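Local coordinates for protein transcriptional regulator, putative (Pseudomonas syringae pv. tomato, PDB 2R5F) that probably acts as a DNA-binding transcription factor of the SorC family, represented here by its putative sugar-binding domain, at residues Ile26-Thr31 / Gln41-Ala46; Ile63-Ser68 / Phe102-Leu107; Gln84-Val89 / Leu115-Phe120; Asp151-Ala156 / Arg222-Val227; Arg196-Gln201 / Lys241-Gly246. One frame throughout, in Å; residues are numbered along the deposited sequence.

Interaction 1: Ile26-Thr31 / Gln41-Ala46; sequences IVVEAT and QAIGSA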
# COMPACT_ATOMS: atom_id res chain seq x y z
N ILE A 26 12.03 -2.68 -5.69
CA ILE A 26 11.83 -3.26 -7.02
C ILE A 26 11.59 -2.08 -7.92
O ILE A 26 10.70 -1.30 -7.64
CB ILE A 26 10.61 -4.20 -7.03
CG1 ILE A 26 10.84 -5.34 -6.02
CG2 ILE A 26 10.27 -4.65 -8.46
CD1 ILE A 26 10.03 -6.60 -6.20
N VAL A 27 12.38 -1.95 -8.98
CA VAL A 27 12.23 -0.83 -9.92
C VAL A 27 11.69 -1.31 -11.26
O VAL A 27 12.24 -2.25 -11.87
CB VAL A 27 13.54 0.02 -10.10
CG1 VAL A 27 13.38 1.03 -11.23
CG2 VAL A 27 13.91 0.75 -8.81
N VAL A 28 10.60 -0.66 -11.69
CA VAL A 28 9.91 -0.98 -12.93
C VAL A 28 10.07 0.15 -13.93
O VAL A 28 10.25 1.31 -13.54
CB VAL A 28 8.40 -1.35 -12.68
CG1 VAL A 28 8.27 -2.35 -11.50
CG2 VAL A 28 7.52 -0.08 -12.38
N GLU A 29 10.05 -0.18 -15.22
CA GLU A 29 9.98 0.82 -16.27
C GLU A 29 8.54 0.95 -16.78
O GLU A 29 7.93 -0.03 -17.21
CB GLU A 29 10.92 0.47 -17.44
CG GLU A 29 12.40 0.44 -17.08
CD GLU A 29 13.29 0.12 -18.26
OE1 GLU A 29 12.78 -0.35 -19.29
OE2 GLU A 29 14.51 0.34 -18.17
N ALA A 30 8.00 2.16 -16.73
CA ALA A 30 6.72 2.46 -17.34
C ALA A 30 6.86 2.45 -18.86
O ALA A 30 7.89 2.88 -19.38
CB ALA A 30 6.21 3.82 -16.88
N THR A 31 5.84 1.97 -19.57
CA THR A 31 5.81 2.13 -21.02
C THR A 31 5.98 3.62 -21.36
O THR A 31 6.78 3.97 -22.24
CB THR A 31 4.51 1.59 -21.67
OG1 THR A 31 4.32 0.21 -21.31
CG2 THR A 31 4.61 1.70 -23.19
N GLN A 41 0.28 1.46 -13.76
CA GLN A 41 0.04 0.15 -14.37
C GLN A 41 1.27 -0.76 -14.31
O GLN A 41 1.13 -1.97 -14.13
CB GLN A 41 -0.42 0.27 -15.84
CG GLN A 41 -1.85 0.86 -16.10
CD GLN A 41 -2.98 0.21 -15.27
OE1 GLN A 41 -2.89 -0.94 -14.86
NE2 GLN A 41 -4.04 0.98 -15.02
N ALA A 42 2.46 -0.18 -14.52
CA ALA A 42 3.73 -0.89 -14.34
C ALA A 42 3.92 -1.33 -12.89
O ALA A 42 4.33 -2.46 -12.63
CB ALA A 42 4.93 -0.02 -14.82
N ILE A 43 3.65 -0.43 -11.94
CA ILE A 43 3.75 -0.77 -10.50
C ILE A 43 2.73 -1.83 -10.12
O ILE A 43 3.08 -2.84 -9.48
CB ILE A 43 3.65 0.49 -9.57
CG1 ILE A 43 4.89 1.38 -9.76
CG2 ILE A 43 3.54 0.07 -8.06
CD1 ILE A 43 4.68 2.78 -9.31
N GLY A 44 1.47 -1.61 -10.49
CA GLY A 44 0.42 -2.61 -10.23
C GLY A 44 0.78 -3.98 -10.79
O GLY A 44 0.67 -4.99 -10.10
N SER A 45 1.21 -4.02 -12.03
CA SER A 45 1.62 -5.29 -12.65
C SER A 45 2.75 -6.01 -11.92
O SER A 45 2.69 -7.22 -11.71
CB SER A 45 2.01 -5.08 -14.12
OG SER A 45 2.51 -6.30 -14.64
N ALA A 46 3.80 -5.27 -11.54
CA ALA A 46 4.90 -5.83 -10.78
C ALA A 46 4.40 -6.33 -9.41
O ALA A 46 4.82 -7.38 -8.93
CB ALA A 46 6.02 -4.79 -10.62
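Ala42 O accepts a helical bond from Ala46 N at 3.1 Å, and this turn holds out the two methyls that receive Val28. The valine stands between them like a two-pronged fork. Its CG1 lies 3.4 Å from Ala46 CB, tighter than a usual carbon-carbon contact, while CG2 sits 3.6 Å from Ala42 CB. The rotation about CA-CB (chi1 -47°) leaves CG1 beside the backbone N and CG2 between N and the carbonyl carbon, which divides the branches between neighbouring turns. CG2 also reaches the flank of the helix, 4.0 Å from Ile43 CG1. Past the end of the strand, the Ala42 methyl touches main chain: Glu29 O is 3.8 Å from its CB, and Ala30 CA packs on the same methyl. The acid of Glu29 leads elsewhere, to His9. A short loop joins strand 24-28 to helix 36-54, a beta-alpha unit of a sheet consistent with a Rossmann-like fold. Within the segments, strand and helix axes approach to 8.8 Å at 135°. Ile253 of the neighbouring parallel strand also touches Val28, Ile43 and Ala46. The seam is held by apolar contact and shape: the methyls of Ala42 and Ala46 leave the valine room to come close to the helix.

Interaction 2: Ile63-Ser68 / Phe102-Leu107; sequences ISSWSS and FEATLL. With SO4 (sulfate ion), chain B.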
# COMPACT_ATOMS: atom_id res chain seq x y z
N ILE A 63 -5.06 -4.07 3.16
CA ILE A 63 -4.81 -3.19 2.01
C ILE A 63 -5.42 -1.80 2.21
O ILE A 63 -6.52 -1.64 2.78
CB ILE A 63 -5.27 -3.77 0.62
CG1 ILE A 63 -6.80 -3.87 0.50
CG2 ILE A 63 -4.57 -5.08 0.28
CD1 ILE A 63 -7.31 -3.88 -0.99
N SER A 64 -4.70 -0.80 1.72
CA SER A 64 -5.19 0.58 1.62
C SER A 64 -6.19 0.68 0.46
O SER A 64 -5.81 1.00 -0.68
CB SER A 64 -4.00 1.51 1.36
OG SER A 64 -4.41 2.84 1.58
N SER A 65 -7.47 0.41 0.72
CA SER A 65 -8.36 0.16 -0.41
C SER A 65 -8.70 1.39 -1.28
O SER A 65 -9.16 1.24 -2.40
CB SER A 65 -9.63 -0.58 0.03
OG SER A 65 -9.87 -0.34 1.40
N TRP A 66 -8.43 2.60 -0.78
CA TRP A 66 -8.65 3.82 -1.59
C TRP A 66 -7.58 4.09 -2.68
O TRP A 66 -7.72 5.01 -3.48
CB TRP A 66 -8.82 5.05 -0.69
CG TRP A 66 -10.08 5.02 0.14
CD1 TRP A 66 -10.34 4.18 1.18
CD2 TRP A 66 -11.24 5.87 0.01
NE1 TRP A 66 -11.58 4.44 1.70
CE2 TRP A 66 -12.16 5.48 1.01
CE3 TRP A 66 -11.59 6.91 -0.86
CZ2 TRP A 66 -13.41 6.09 1.18
CZ3 TRP A 66 -12.84 7.54 -0.69
CH2 TRP A 66 -13.74 7.12 0.32
N SER A 67 -6.53 3.28 -2.69
CA SER A 67 -5.41 3.48 -3.61
C SER A 67 -5.67 2.97 -5.04
O SER A 67 -6.07 1.83 -5.24
CB SER A 67 -4.16 2.84 -3.01
OG SER A 67 -3.13 2.79 -3.98
N SER A 68 -5.44 3.83 -6.04
CA SER A 68 -5.60 3.43 -7.45
C SER A 68 -4.47 2.58 -7.97
O SER A 68 -4.63 1.84 -8.92
CB SER A 68 -5.79 4.64 -8.38
OG SER A 68 -5.30 5.80 -7.76
N PHE A 102 -17.60 2.95 -1.55
CA PHE A 102 -18.14 1.68 -2.01
C PHE A 102 -17.17 0.95 -2.89
O PHE A 102 -17.03 -0.25 -2.78
CB PHE A 102 -19.43 1.89 -2.79
CG PHE A 102 -20.22 0.62 -3.01
CD1 PHE A 102 -20.24 -0.38 -2.03
CD2 PHE A 102 -20.96 0.44 -4.17
CE1 PHE A 102 -20.97 -1.54 -2.22
CE2 PHE A 102 -21.70 -0.71 -4.37
CZ PHE A 102 -21.72 -1.70 -3.40
N GLU A 103 -16.54 1.70 -3.79
CA GLU A 103 -15.51 1.17 -4.68
C GLU A 103 -14.31 0.65 -3.89
O GLU A 103 -13.66 -0.29 -4.34
CB GLU A 103 -15.04 2.25 -5.66
CG GLU A 103 -16.17 2.93 -6.46
CD GLU A 103 -16.75 2.04 -7.56
OE1 GLU A 103 -16.38 0.84 -7.65
OE2 GLU A 103 -17.59 2.55 -8.35
N ALA A 104 -14.03 1.27 -2.75
CA ALA A 104 -12.92 0.83 -1.88
C ALA A 104 -13.29 -0.46 -1.16
O ALA A 104 -12.46 -1.36 -0.99
CB ALA A 104 -12.54 1.92 -0.88
N THR A 105 -14.56 -0.57 -0.78
CA THR A 105 -15.09 -1.81 -0.21
C THR A 105 -15.07 -2.97 -1.22
O THR A 105 -14.56 -4.06 -0.92
CB THR A 105 -16.52 -1.57 0.38
OG1 THR A 105 -16.40 -0.70 1.51
CG2 THR A 105 -17.16 -2.84 0.83
N LEU A 106 -15.61 -2.72 -2.41
CA LEU A 106 -15.61 -3.68 -3.50
C LEU A 106 -14.21 -4.17 -3.89
O LEU A 106 -14.03 -5.32 -4.27
CB LEU A 106 -16.25 -3.03 -4.71
CG LEU A 106 -16.18 -3.79 -6.03
CD1 LEU A 106 -17.03 -5.04 -5.91
CD2 LEU A 106 -16.65 -2.92 -7.16
N LEU A 107 -13.22 -3.28 -3.81
CA LEU A 107 -11.84 -3.64 -4.15
C LEU A 107 -11.24 -4.64 -3.18
O LEU A 107 -10.56 -5.59 -3.60
CB LEU A 107 -10.96 -2.39 -4.21
CG LEU A 107 -9.53 -2.68 -4.67
CD1 LEU A 107 -9.59 -3.04 -6.14
CD2 LEU A 107 -8.69 -1.42 -4.49
S SO4 B . -2.67 6.26 -5.15
O1 SO4 B . -2.12 7.56 -4.82
O2 SO4 B . -2.45 5.91 -6.54
O3 SO4 B . -2.11 5.21 -4.34
O4 SO4 B . -4.13 6.32 -5.02
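The indole of Trp66 takes the methyl of Ala104 over one face: CB lies 3.8 Å from the centroid of the five-membered ring and 14° off its normal, a CH-pi contact placed toward the NE1 and CD1 rim. Trp66 CB starts away from helix 101-115, yet CG, beside the backbone N (chi1 -67°), begins a ring that comes back to the helix. Next to it Ser65 presses its CB to 3.1 Å from Ala104 O, a carbonyl that also takes the hydroxyl of Thr108. Leu107 completes the helix side, its CD2 lying 3.4 Å from Ser65 O, while Ile63 CD1 meets Leu107 CG more loosely. Within 63-68 a type I turn runs from Ser64 to Ser67, linking strand 60-63 to helix 68-75. Ser67 is the N-cap: its OG takes the amide of Ile70 and gives a hydrogen bond to sulfate O3 at 2.7 Å. Ser68 N donates a hydrogen bond to sulfate O4 at 3.0 Å with an N-H...O angle of 161°, and Thr69 and Lys236 also bind the ion. Probably from the crystallisation liquor, the sulfate sits at a helix N terminus beside a lysine, where an anion would be stabilised. This is consistent with a site for the phosphate of a sugar-phosphate effector, as in relatives of this family, on a turn backed by helix 101-115.

Interaction 3: Gln84-Val89 / Leu115-Phe120; sequences QSAQEV and LNCPAF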
# COMPACT_ATOMS: atom_id res chain seq x y z
N GLN A 84 -6.90 -21.81 -1.39
CA GLN A 84 -6.68 -20.64 -0.51
C GLN A 84 -5.23 -20.09 -0.56
O GLN A 84 -4.26 -20.81 -0.33
CB GLN A 84 -7.12 -20.95 0.92
CG GLN A 84 -7.32 -19.72 1.80
CD GLN A 84 -8.06 -20.02 3.10
OE1 GLN A 84 -8.38 -21.17 3.39
NE2 GLN A 84 -8.33 -18.98 3.89
N SER A 85 -5.10 -18.81 -0.90
CA SER A 85 -3.79 -18.19 -1.07
C SER A 85 -3.43 -17.22 0.06
O SER A 85 -2.34 -16.64 0.05
CB SER A 85 -3.72 -17.48 -2.42
OG SER A 85 -4.27 -18.31 -3.44
N ALA A 86 -4.34 -17.01 1.00
CA ALA A 86 -4.10 -16.18 2.16
C ALA A 86 -5.11 -16.49 3.23
O ALA A 86 -6.15 -17.05 2.94
CB ALA A 86 -4.14 -14.67 1.80
N GLN A 87 -4.82 -16.09 4.47
CA GLN A 87 -5.79 -16.19 5.58
C GLN A 87 -6.96 -15.18 5.53
O GLN A 87 -8.09 -15.56 5.80
CB GLN A 87 -5.07 -16.08 6.94
CG GLN A 87 -4.10 -17.21 7.24
CD GLN A 87 -4.79 -18.55 7.17
OE1 GLN A 87 -5.47 -18.95 8.10
NE2 GLN A 87 -4.65 -19.23 6.04
N GLU A 88 -6.70 -13.92 5.20
CA GLU A 88 -7.77 -12.91 5.10
C GLU A 88 -7.25 -11.64 4.40
O GLU A 88 -6.05 -11.46 4.26
CB GLU A 88 -8.28 -12.54 6.50
CG GLU A 88 -7.13 -12.08 7.43
CD GLU A 88 -7.54 -11.82 8.86
OE1 GLU A 88 -8.55 -11.13 9.09
OE2 GLU A 88 -6.80 -12.25 9.78
N VAL A 89 -8.18 -10.80 3.95
CA VAL A 89 -7.88 -9.49 3.40
C VAL A 89 -8.71 -8.51 4.23
O VAL A 89 -9.93 -8.63 4.30
CB VAL A 89 -8.27 -9.41 1.90
CG1 VAL A 89 -8.05 -7.98 1.34
CG2 VAL A 89 -7.45 -10.45 1.11
N LEU A 115 -7.96 -14.34 -3.95
CA LEU A 115 -7.13 -15.15 -3.05
C LEU A 115 -7.87 -16.28 -2.37
O LEU A 115 -7.27 -17.07 -1.63
CB LEU A 115 -6.43 -14.24 -2.02
CG LEU A 115 -5.56 -13.16 -2.70
CD1 LEU A 115 -4.92 -12.20 -1.71
CD2 LEU A 115 -4.49 -13.81 -3.57
N ASN A 116 -9.18 -16.39 -2.64
CA ASN A 116 -10.05 -17.42 -2.05
C ASN A 116 -10.13 -17.39 -0.53
O ASN A 116 -10.15 -18.43 0.12
CB ASN A 116 -9.62 -18.81 -2.50
CG ASN A 116 -9.84 -19.02 -3.96
OD1 ASN A 116 -10.90 -18.71 -4.49
ND2 ASN A 116 -8.84 -19.58 -4.63
N CYS A 117 -10.17 -16.21 0.04
CA CYS A 117 -10.17 -16.08 1.49
C CYS A 117 -11.28 -15.13 1.96
O CYS A 117 -11.97 -14.51 1.14
CB CYS A 117 -8.79 -15.62 1.96
SG CYS A 117 -8.36 -14.00 1.38
N PRO A 118 -11.52 -15.07 3.28
CA PRO A 118 -12.45 -14.07 3.84
C PRO A 118 -11.99 -12.60 3.73
O PRO A 118 -10.81 -12.30 3.77
CB PRO A 118 -12.60 -14.49 5.31
CG PRO A 118 -11.92 -15.78 5.47
CD PRO A 118 -11.00 -16.01 4.29
N ALA A 119 -12.95 -11.68 3.58
CA ALA A 119 -12.68 -10.24 3.55
C ALA A 119 -13.25 -9.63 4.81
O ALA A 119 -14.27 -10.09 5.29
CB ALA A 119 -13.32 -9.61 2.34
N PHE A 120 -12.60 -8.61 5.34
CA PHE A 120 -13.10 -7.85 6.50
C PHE A 120 -13.15 -6.40 6.01
O PHE A 120 -12.11 -5.79 5.70
CB PHE A 120 -12.22 -8.04 7.75
CG PHE A 120 -12.23 -9.47 8.28
CD1 PHE A 120 -13.21 -9.89 9.17
CD2 PHE A 120 -11.29 -10.39 7.86
CE1 PHE A 120 -13.24 -11.21 9.66
CE2 PHE A 120 -11.31 -11.71 8.34
CZ PHE A 120 -12.28 -12.12 9.23
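Val89 bridges Ala119 in parallel register, its N donating to Pro118 O at 3.0 Å and its O receiving Phe120 N at 2.9 Å, while further back Ser85 N bonds to Leu115 O at 2.9 Å. On one side, Val89 CG2 packs on Cys117 SG at 3.7 Å, and the Val89 and Leu115 side chains cross at about a right angle. Cys117 CB, in turn, lies 3.2 Å from Ala86 O; Ala86 O accepts a hydrogen bond from Gln84 NE2, whose extended chain crosses Pro118. Strand 88-94, helix 101-115 and strand 119-120 form a beta-alpha-beta crossover onto the adjacent parallel strand. Asn116, with positive phi (60°), ends the helix in a Schellman motif, turning the chain back into the sheet; its ND2 bonds to Lys83 O. At the far end Glu88 approaches Phe120: OE1 is 2.9 Å from CE2, the carboxylate and ring planes stand 58° apart, and Glu88 CB lies in plane at the ring edge. Glu88 OE2 is shared by His60 and by a salt bridge to Arg149, and Arg149 also makes a cation-pi contact with Phe120.

Interaction 4: Asp151-Ala156 / Arg222-Val227; sequences DSITLA and RSINRV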
# COMPACT_ATOMS: atom_id res chain seq x y z
N ASP A 151 -4.23 -6.40 14.40
CA ASP A 151 -3.13 -6.98 15.13
C ASP A 151 -2.64 -8.32 14.56
O ASP A 151 -1.52 -8.75 14.87
CB ASP A 151 -3.49 -7.05 16.62
CG ASP A 151 -3.51 -5.67 17.27
OD1 ASP A 151 -2.41 -5.15 17.57
OD2 ASP A 151 -4.62 -5.10 17.45
N SER A 152 -3.45 -8.95 13.72
CA SER A 152 -3.07 -10.21 13.07
C SER A 152 -2.35 -9.96 11.73
O SER A 152 -1.64 -10.84 11.24
CB SER A 152 -4.29 -11.14 12.89
OG SER A 152 -5.15 -11.15 14.03
N ILE A 153 -2.54 -8.78 11.16
CA ILE A 153 -1.96 -8.49 9.83
C ILE A 153 -0.45 -8.71 9.72
O ILE A 153 0.31 -8.26 10.58
CB ILE A 153 -2.36 -7.11 9.32
CG1 ILE A 153 -3.84 -7.13 8.91
CG2 ILE A 153 -1.50 -6.69 8.11
CD1 ILE A 153 -4.44 -5.78 9.02
N THR A 154 -0.04 -9.42 8.68
CA THR A 154 1.34 -9.79 8.46
C THR A 154 1.93 -9.18 7.19
O THR A 154 3.13 -9.07 7.08
CB THR A 154 1.51 -11.32 8.40
OG1 THR A 154 0.89 -11.83 7.22
CG2 THR A 154 0.89 -11.96 9.60
N LEU A 155 1.07 -8.80 6.25
CA LEU A 155 1.46 -8.10 5.04
C LEU A 155 0.52 -6.92 4.80
O LEU A 155 -0.65 -7.13 4.45
CB LEU A 155 1.42 -9.03 3.83
CG LEU A 155 1.60 -8.45 2.41
CD1 LEU A 155 2.96 -7.82 2.17
CD2 LEU A 155 1.36 -9.56 1.40
N ALA A 156 1.01 -5.71 5.01
CA ALA A 156 0.22 -4.51 4.62
C ALA A 156 0.65 -4.03 3.26
O ALA A 156 1.82 -3.83 3.02
CB ALA A 156 0.33 -3.39 5.66
N ARG A 222 4.24 0.48 11.39
CA ARG A 222 5.68 0.28 11.49
C ARG A 222 6.06 -1.13 12.01
O ARG A 222 7.03 -1.72 11.53
CB ARG A 222 6.30 1.39 12.35
CG ARG A 222 7.69 1.80 11.91
CD ARG A 222 8.76 1.04 12.67
NE ARG A 222 10.05 1.74 12.68
CZ ARG A 222 10.97 1.60 11.73
NH1 ARG A 222 10.74 0.80 10.70
NH2 ARG A 222 12.12 2.27 11.82
N SER A 223 5.28 -1.67 12.94
CA SER A 223 5.52 -3.00 13.51
C SER A 223 5.03 -4.21 12.68
O SER A 223 5.23 -5.35 13.10
CB SER A 223 4.90 -3.08 14.90
OG SER A 223 3.49 -2.98 14.81
N ILE A 224 4.37 -3.99 11.55
CA ILE A 224 3.88 -5.12 10.74
C ILE A 224 5.05 -5.90 10.11
O ILE A 224 6.00 -5.29 9.60
CB ILE A 224 2.81 -4.68 9.69
CG1 ILE A 224 1.51 -4.36 10.42
CG2 ILE A 224 2.56 -5.76 8.65
CD1 ILE A 224 0.45 -3.73 9.57
N ASN A 225 4.99 -7.24 10.19
CA ASN A 225 5.99 -8.14 9.61
C ASN A 225 6.59 -7.63 8.28
O ASN A 225 7.80 -7.69 8.06
CB ASN A 225 5.41 -9.57 9.41
CG ASN A 225 5.43 -10.42 10.69
OD1 ASN A 225 4.68 -11.40 10.82
ND2 ASN A 225 6.29 -10.05 11.64
N ARG A 226 5.73 -7.12 7.40
CA ARG A 226 6.11 -6.77 6.02
C ARG A 226 5.13 -5.75 5.45
O ARG A 226 3.94 -6.02 5.31
CB ARG A 226 6.13 -8.05 5.19
CG ARG A 226 6.42 -7.96 3.73
CD ARG A 226 7.04 -9.30 3.37
NE ARG A 226 6.62 -9.84 2.08
CZ ARG A 226 5.75 -10.84 1.91
NH1 ARG A 226 5.44 -11.24 0.69
NH2 ARG A 226 5.19 -11.43 2.96
N VAL A 227 5.62 -4.55 5.17
CA VAL A 227 4.77 -3.51 4.57
C VAL A 227 5.25 -3.24 3.15
O VAL A 227 6.43 -2.89 2.93
CB VAL A 227 4.75 -2.21 5.42
CG1 VAL A 227 3.90 -1.12 4.76
CG2 VAL A 227 4.23 -2.52 6.82
O HOH W 1 2.51 -8.47 11.93
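Ala156 N donates to Arg226 O at 3.0 Å, one of the hydrogen bonds between these parallel strands, and the methyl of Ala156 lies 3.9 Å from Ile224 CD1. That same CD1 meets Ile153 CG2 at 3.8 Å, so the tip of Ile224 touches both Ile153 and Ala156. Its other branch, CG2, rests near Thr154 O, a carbonyl that Asn225 CB approaches to 3.3 Å. On the face of the sheet bearing Leu155 and Arg226, Leu155 CD1 lies over the centre of the guanidinium, 4.1 Å above its plane, and touches Arg226 CG. A chi3 of 141° bends the arginine chain and places NE. One water joins the loops before the strands, giving a short bond to Ile153 O (2.6 Å) and accepting from Asn225 N at a longer 3.3 Å.

Second-shell groups fix the polar ends: Tyr50 OH takes Arg226 NE, and Asp59 together with His60 N grips Thr154 OG1. Asp59 also forms a long, weak ion pair with Arg226. Strand 155-162 runs between strands 60-63 and 226-230 in the parallel part of the mixed sheet, with Leu221 of helix 218-222 touching Ala156 and Val227, and strand 251-255 next beyond 226-230.

Interaction 5: Arg196-Gln201 / Lys241-Gly246; sequences RYFDAQ and KGALLG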
# COMPACT_ATOMS: atom_id res chain seq x y z
N ARG A 196 -3.20 8.67 7.19
CA ARG A 196 -2.38 9.10 8.32
C ARG A 196 -1.17 9.91 7.80
O ARG A 196 -0.33 9.39 7.10
CB ARG A 196 -1.94 7.89 9.14
CG ARG A 196 -3.10 6.98 9.63
CD ARG A 196 -3.97 7.73 10.63
NE ARG A 196 -5.01 6.89 11.21
CZ ARG A 196 -5.21 6.73 12.52
NH1 ARG A 196 -4.46 7.36 13.41
NH2 ARG A 196 -6.18 5.93 12.94
N TYR A 197 -1.08 11.18 8.19
CA TYR A 197 -0.09 12.10 7.64
C TYR A 197 1.24 12.09 8.38
O TYR A 197 1.27 11.87 9.59
CB TYR A 197 -0.70 13.52 7.54
CG TYR A 197 -1.73 13.61 6.43
CD1 TYR A 197 -3.07 13.23 6.64
CD2 TYR A 197 -1.38 14.04 5.17
CE1 TYR A 197 -4.01 13.28 5.62
CE2 TYR A 197 -2.30 14.10 4.14
CZ TYR A 197 -3.61 13.72 4.37
OH TYR A 197 -4.51 13.80 3.31
N PHE A 198 2.32 12.33 7.66
CA PHE A 198 3.67 12.38 8.21
C PHE A 198 4.48 13.50 7.57
O PHE A 198 4.13 13.99 6.49
CB PHE A 198 4.41 11.05 8.03
CG PHE A 198 4.38 10.52 6.62
CD1 PHE A 198 5.22 11.03 5.64
CD2 PHE A 198 3.51 9.51 6.27
CE1 PHE A 198 5.19 10.56 4.34
CE2 PHE A 198 3.48 9.01 4.96
CZ PHE A 198 4.31 9.54 3.99
N ASP A 199 5.56 13.88 8.23
CA ASP A 199 6.38 14.98 7.75
C ASP A 199 7.54 14.46 6.89
O ASP A 199 7.60 13.25 6.57
CB ASP A 199 6.79 15.94 8.91
CG ASP A 199 7.95 15.41 9.77
OD1 ASP A 199 8.62 14.42 9.40
OD2 ASP A 199 8.22 16.05 10.81
N ALA A 200 8.43 15.38 6.49
CA ALA A 200 9.53 15.07 5.57
C ALA A 200 10.47 13.98 6.10
O ALA A 200 11.14 13.31 5.31
CB ALA A 200 10.30 16.34 5.19
N GLN A 201 10.51 13.80 7.42
CA GLN A 201 11.32 12.74 8.02
C GLN A 201 10.51 11.55 8.49
O GLN A 201 11.05 10.62 9.05
CB GLN A 201 12.17 13.27 9.16
CG GLN A 201 13.49 13.87 8.70
CD GLN A 201 14.05 14.84 9.70
OE1 GLN A 201 13.35 15.23 10.63
NE2 GLN A 201 15.32 15.23 9.53
N LYS A 241 9.93 9.48 0.18
CA LYS A 241 11.11 9.61 1.04
C LYS A 241 10.74 9.76 2.52
O LYS A 241 11.38 9.14 3.39
CB LYS A 241 12.01 10.76 0.60
CG LYS A 241 13.08 11.14 1.62
CD LYS A 241 14.20 11.93 0.97
CE LYS A 241 14.90 12.81 2.05
NZ LYS A 241 16.17 13.33 1.50
N GLY A 242 9.73 10.59 2.81
CA GLY A 242 9.14 10.69 4.15
C GLY A 242 8.73 9.34 4.72
O GLY A 242 9.11 9.00 5.87
N ALA A 243 7.98 8.55 3.93
CA ALA A 243 7.56 7.19 4.33
C ALA A 243 8.77 6.28 4.56
O ALA A 243 8.81 5.56 5.55
CB ALA A 243 6.60 6.58 3.30
N LEU A 244 9.77 6.33 3.65
CA LEU A 244 11.05 5.62 3.79
C LEU A 244 11.82 6.02 5.03
O LEU A 244 12.38 5.15 5.75
CB LEU A 244 11.92 5.87 2.57
CG LEU A 244 11.50 5.20 1.25
CD1 LEU A 244 12.39 5.68 0.13
CD2 LEU A 244 11.53 3.71 1.38
N LEU A 245 11.89 7.33 5.28
CA LEU A 245 12.60 7.83 6.45
C LEU A 245 11.91 7.53 7.77
O LEU A 245 12.57 7.47 8.83
CB LEU A 245 12.92 9.34 6.36
CG LEU A 245 14.02 9.77 5.40
CD1 LEU A 245 14.45 11.19 5.74
CD2 LEU A 245 15.20 8.83 5.47
N GLY A 246 10.59 7.38 7.72
CA GLY A 246 9.82 6.99 8.92
C GLY A 246 9.88 5.50 9.22
O GLY A 246 9.36 5.03 10.24
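Aromatic contact comes first: Phe198 lays one face of its ring against Ala243 CA, with CE1 3.5 Å from Ala243 N and CZ 3.8 Å from Ala243 CB. Its CG sits between backbone N and carbonyl carbon (chi1 51°), the start of a ring that reaches the helix backbone. There the lack of a CB on Gly242 leaves room for the ring and for the Asp199 carbonyl, and Phe198 CE1 comes to 3.8 Å from Gly242 C, so the ring meets the peptide that joins Gly242 to Ala243.

Contacts of carbonyl oxygens follow. Gly242 CA directs a CA-H...O contact at Ala200 O, 3.5 Å away with an angle of 141° at the hydrogen, and Asp199 O lies beside the same CA. Gln201 O faces the last turn of the helix, 3.5 Å from Leu245 CB.

Strand 196-198 pairs antiparallel with strand 191-193 as a beta hairpin, and Ile193 on that partner touches both Phe198 and Ala243; helix 237-245 packs on the antiparallel edge of the mixed sheet. After Phe198, Asp199 makes an Asx turn: OD1 accepts Gln201 N at 2.8 Å, with the donor 40° out of the carboxylate plane. Lys203 N bonds to the same oxygen, and Gly202 N does so weakly, so that three amides turn toward one oxygen in the loop beside Gly242.

Aliphatic contact is sparse. Gln201 CG and Leu245 CD1 meet at 4.1 Å, with the two side chains set at a slant to one another near the outside, and Tyr20 of helix 10-20 also touches Leu245.

How the interactions relate
From the N terminus, interaction 1 closes the first short loop, ten residues on, by folding helix 36-54 back on strand 24-28. Interactions 2 and 3 then cross: the turn after strand 60-63 meets helix 101-115, while the chain entering strand 88-94 meets the end of that helix and strand 119-120. Interactions 4 and 5 cross likewise, joining strand 155-162 to strand 226-230 and strand 196-198 and the loop after it to helix 237-245. None nests within another. Interactions 3 and 4 touch, Glu88 OE2 lying 4.2 Å from Ser152 CB, and so do 4 and 5, where Arg222 CG is 4.0 Å from Gly246 O. Interactions 1, 3, 4 and 5 all reach the one mixed sheet.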